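Local coordinates for protein alginate lyase (Aplysia kurodai, PDB 5GMT) that cleaves alginate by lyase chemistry, as a polysaccharide lyase family 14 enzyme with specificity for polymannuronate, at residues A[109-114]-A[140-145]. Sequence-based numbering, arbitrary orientation.
Sequences GGKLPG and RLMWRK
Two neighbouring antiparallel strands in the middle of one sheet of a concanavalin-type β-sandwich meet here, 110-118 against 136-143. G110 and W143 form one hydrogen-bonded pair and L112 and L141 the next, with K111 and M142 as the non-hydrogen-bonded pair between them. W143 N meets G110 O in the carbonyl plane, whereas G110 N sits above the plane of the W143 carbonyl. W143 dominates the face it shares with L112 and L141: its CG takes the crowded position between backbone N and carbonyl carbon (chi1 72°), which folds the indole flat over the backbone of G109 and G110. G110 CA lies 3.6 Å from the centroid of the six-membered ring in a CH-π contact; G110, without a side chain, lets the indole lie directly on its backbone. The branch of L112 meets the ring at its edge, L112 CG 3.8 Å from W143 CE3, and W143 NE1 is hydrogen-bonded to F106 O. L112 also reaches Y97 and F101 of strand 92-102, in the other sheet. On the opposite face K111 and M142 run side by side, the lysine bent at chi2 (59°) and then extended, so that K111 NZ stands 3.3 Å from M142 SD and is hydrogen-bonded to G249 O. R140 crosses K111 obliquely, its NH1 3.7 Å from K111 CG and hydrogen-bonded to S245 OG. R144, salt-bridged to E150, lays its guanidinium against the methionine tip: M142 CE, turned by chi3 (65°), rests 3.5 Å above the guanidinium plane, over its centre.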
ATOM      1  N   GLY A 109       3.312   0.796 -14.405  1.00  8.18           N
ATOM      2  CA  GLY A 109       2.794   0.579 -13.073  1.00  9.79           C
ATOM      3  C   GLY A 109       3.606  -0.235 -12.092  1.00  7.56           C
ATOM      4  O   GLY A 109       4.485  -1.016 -12.451  1.00  8.01           O
ATOM      5  N   GLY A 110       3.272  -0.058 -10.823  1.00  7.39           N
ATOM      6  CA  GLY A 110       3.914  -0.804  -9.762  1.00  6.79           C
ATOM      7  C   GLY A 110       3.247  -0.539  -8.424  1.00  8.73           C
ATOM      8  O   GLY A 110       2.284   0.220  -8.339  1.00  7.70           O
ATOM      9  N   LYS A 111       3.792  -1.150  -7.375  1.00  6.25           N
ATOM     10  CA  LYS A 111       3.128  -1.192  -6.070  1.00  6.45           C
ATOM     11  C   LYS A 111       3.612  -0.122  -5.110  1.00  6.43           C
ATOM     12  O   LYS A 111       4.764   0.297  -5.180  1.00  5.70           O
ATOM     13  CB  LYS A 111       3.335  -2.566  -5.431  1.00  5.04           C
ATOM     14  CG  LYS A 111       2.213  -3.582  -5.711  1.00  5.66           C
ATOM     15  CD  LYS A 111       2.046  -3.832  -7.190  1.00  9.82           C
ATOM     16  CE  LYS A 111       1.072  -4.972  -7.475  1.00 10.87           C
ATOM     17  NZ  LYS A 111       0.852  -5.117  -8.953  1.00  8.63           N
ATOM     18  N   LEU A 112       2.716   0.304  -4.219  1.00  7.18           N
ATOM     19  CA  LEU A 112       3.045   1.182  -3.089  1.00  7.13           C
ATOM     20  C   LEU A 112       2.368   0.654  -1.828  1.00  7.06           C
ATOM     21  O   LEU A 112       1.344  -0.042  -1.915  1.00  6.05           O
ATOM     22  CB  LEU A 112       2.593   2.620  -3.371  1.00  6.84           C
ATOM     23  CG  LEU A 112       3.330   3.382  -4.467  1.00  6.65           C
ATOM     24  CD1 LEU A 112       2.536   4.653  -4.794  1.00  6.59           C
ATOM     25  CD2 LEU A 112       4.770   3.741  -4.041  1.00  7.00           C
ATOM     26  N   PRO A 113       2.916   0.985  -0.647  1.00  6.59           N
ATOM     27  CA  PRO A 113       2.354   0.498   0.622  1.00  4.44           C
ATOM     28  C   PRO A 113       0.900   0.896   0.866  1.00  5.59           C
ATOM     29  O   PRO A 113       0.504   2.009   0.522  1.00  6.52           O
ATOM     30  CB  PRO A 113       3.257   1.160   1.677  1.00  4.75           C
ATOM     31  CG  PRO A 113       4.556   1.339   0.982  1.00  6.87           C
ATOM     32  CD  PRO A 113       4.181   1.713  -0.438  1.00  6.21           C
ATOM     33  N   GLY A 114       0.139  -0.009   1.486  1.00  6.06           N
ATOM     34  CA  GLY A 114      -1.232   0.249   1.886  1.00  3.99           C
ATOM     35  C   GLY A 114      -1.562  -0.593   3.107  1.00  6.58           C
ATOM     36  O   GLY A 114      -0.691  -1.265   3.641  1.00  6.64           O
ATOM     37  N   ARG A 140      -3.172  -2.212  -0.874  1.00  6.11           N
ATOM     38  CA  ARG A 140      -2.047  -1.452  -1.425  1.00  3.34           C
ATOM     39  C   ARG A 140      -2.507  -0.371  -2.408  1.00  5.53           C
ATOM     40  O   ARG A 140      -3.638  -0.384  -2.893  1.00  5.82           O
ATOM     41  CB  ARG A 140      -1.072  -2.391  -2.130  1.00  6.00           C
ATOM     42  CG  ARG A 140      -0.392  -3.371  -1.199  1.00  5.45           C
ATOM     43  CD  ARG A 140       0.424  -4.354  -2.000  1.00  9.30           C
ATOM     44  NE  ARG A 140      -0.421  -5.308  -2.725  1.00  5.95           N
ATOM     45  CZ  ARG A 140       0.035  -6.302  -3.474  1.00  7.98           C
ATOM     46  NH1 ARG A 140       1.346  -6.508  -3.606  1.00  7.94           N
ATOM     47  NH2 ARG A 140      -0.831  -7.100  -4.093  1.00  7.75           N
ATOM     48  N   LEU A 141      -1.619   0.582  -2.669  1.00  4.85           N
ATOM     49  CA  LEU A 141      -1.818   1.527  -3.763  1.00  7.28           C
ATOM     50  C   LEU A 141      -1.002   1.031  -4.945  1.00  6.77           C
ATOM     51  O   LEU A 141      -0.120   0.179  -4.789  1.00  5.15           O
ATOM     52  CB  LEU A 141      -1.403   2.947  -3.355  1.00  7.23           C
ATOM     53  CG  LEU A 141      -2.405   3.839  -2.608  1.00  7.42           C
ATOM     54  CD1 LEU A 141      -2.842   3.193  -1.311  1.00 11.48           C
ATOM     55  CD2 LEU A 141      -1.779   5.213  -2.326  1.00  7.26           C
ATOM     56  N   MET A 142      -1.308   1.527  -6.135  1.00  8.41           N
ATOM     57  CA  MET A 142      -0.445   1.280  -7.280  1.00  5.64           C
ATOM     58  C   MET A 142      -0.239   2.574  -8.027  1.00  8.41           C
ATOM     59  O   MET A 142      -1.087   3.461  -7.960  1.00  7.74           O
ATOM     60  CB  MET A 142      -1.034   0.224  -8.224  1.00  8.72           C
ATOM     61  CG  MET A 142      -0.657  -1.211  -7.879  1.00  7.31           C
ATOM     62  SD  MET A 142      -0.994  -2.373  -9.229  1.00  7.19           S
ATOM     63  CE  MET A 142       0.143  -1.801 -10.487  1.00  8.10           C
ATOM     64  N   TRP A 143       0.897   2.702  -8.705  1.00  7.69           N
ATOM     65  CA  TRP A 143       0.988   3.699  -9.764  1.00  8.24           C
ATOM     66  C   TRP A 143       0.752   2.974 -11.072  1.00 10.86           C
ATOM     67  O   TRP A 143       0.771   1.737 -11.137  1.00  7.60           O
ATOM     68  CB  TRP A 143       2.334   4.446  -9.768  1.00  6.56           C
ATOM     69  CG  TRP A 143       3.527   3.654 -10.245  1.00  7.61           C
ATOM     70  CD1 TRP A 143       3.930   3.455 -11.544  1.00  7.33           C
ATOM     71  CD2 TRP A 143       4.488   2.983  -9.424  1.00  9.47           C
ATOM     72  NE1 TRP A 143       5.069   2.683 -11.574  1.00  8.05           N
ATOM     73  CE2 TRP A 143       5.438   2.389 -10.285  1.00  8.55           C
ATOM     74  CE3 TRP A 143       4.636   2.825  -8.040  1.00  8.49           C
ATOM     75  CZ2 TRP A 143       6.516   1.642  -9.807  1.00 10.55           C
ATOM     76  CZ3 TRP A 143       5.716   2.089  -7.568  1.00 10.24           C
ATOM     77  CH2 TRP A 143       6.638   1.503  -8.451  1.00  9.45           C
ATOM     78  N   ARG A 144       0.477   3.755 -12.102  1.00 11.32           N
ATOM     79  CA  ARG A 144       0.220   3.211 -13.414  1.00  8.56           C
ATOM     80  C   ARG A 144       0.963   4.054 -14.424  1.00 10.57           C
ATOM     81  O   ARG A 144       1.800   4.888 -14.058  1.00 10.59           O
ATOM     82  CB  ARG A 144      -1.282   3.196 -13.716  1.00 10.39           C
ATOM     83  CG  ARG A 144      -2.090   2.218 -12.870  1.00 10.39           C
ATOM     84  CD  ARG A 144      -1.930   0.782 -13.360  1.00  8.00           C
ATOM     85  NE  ARG A 144      -2.644  -0.171 -12.509  1.00  9.88           N
ATOM     86  CZ  ARG A 144      -2.630  -1.493 -12.686  1.00  8.76           C
ATOM     87  NH1 ARG A 144      -3.294  -2.291 -11.856  1.00  5.73           N
ATOM     88  NH2 ARG A 144      -1.952  -2.017 -13.699  1.00  9.93           N
ATOM     89  N   LYS A 145       0.666   3.809 -15.693  1.00 11.56           N
ATOM     90  CA  LYS A 145       1.138   4.648 -16.780  1.00 10.19           C
ATOM     91  C   LYS A 145       1.052   6.131 -16.421  1.00 13.28           C
ATOM     92  O   LYS A 145       0.035   6.585 -15.895  1.00 10.86           O
ATOM     93  CB  LYS A 145       0.301   4.346 -18.025  1.00 15.72           C
ATOM     94  CG  LYS A 145       0.595   5.201 -19.216  1.00 24.49           C
ATOM     95  CD  LYS A 145      -0.497   5.046 -20.274  1.00 37.47           C
ATOM     96  CE  LYS A 145      -0.867   3.576 -20.482  1.00 40.99           C
ATOM     97  NZ  LYS A 145      -1.964   3.408 -21.478  1.00 37.92           N
TER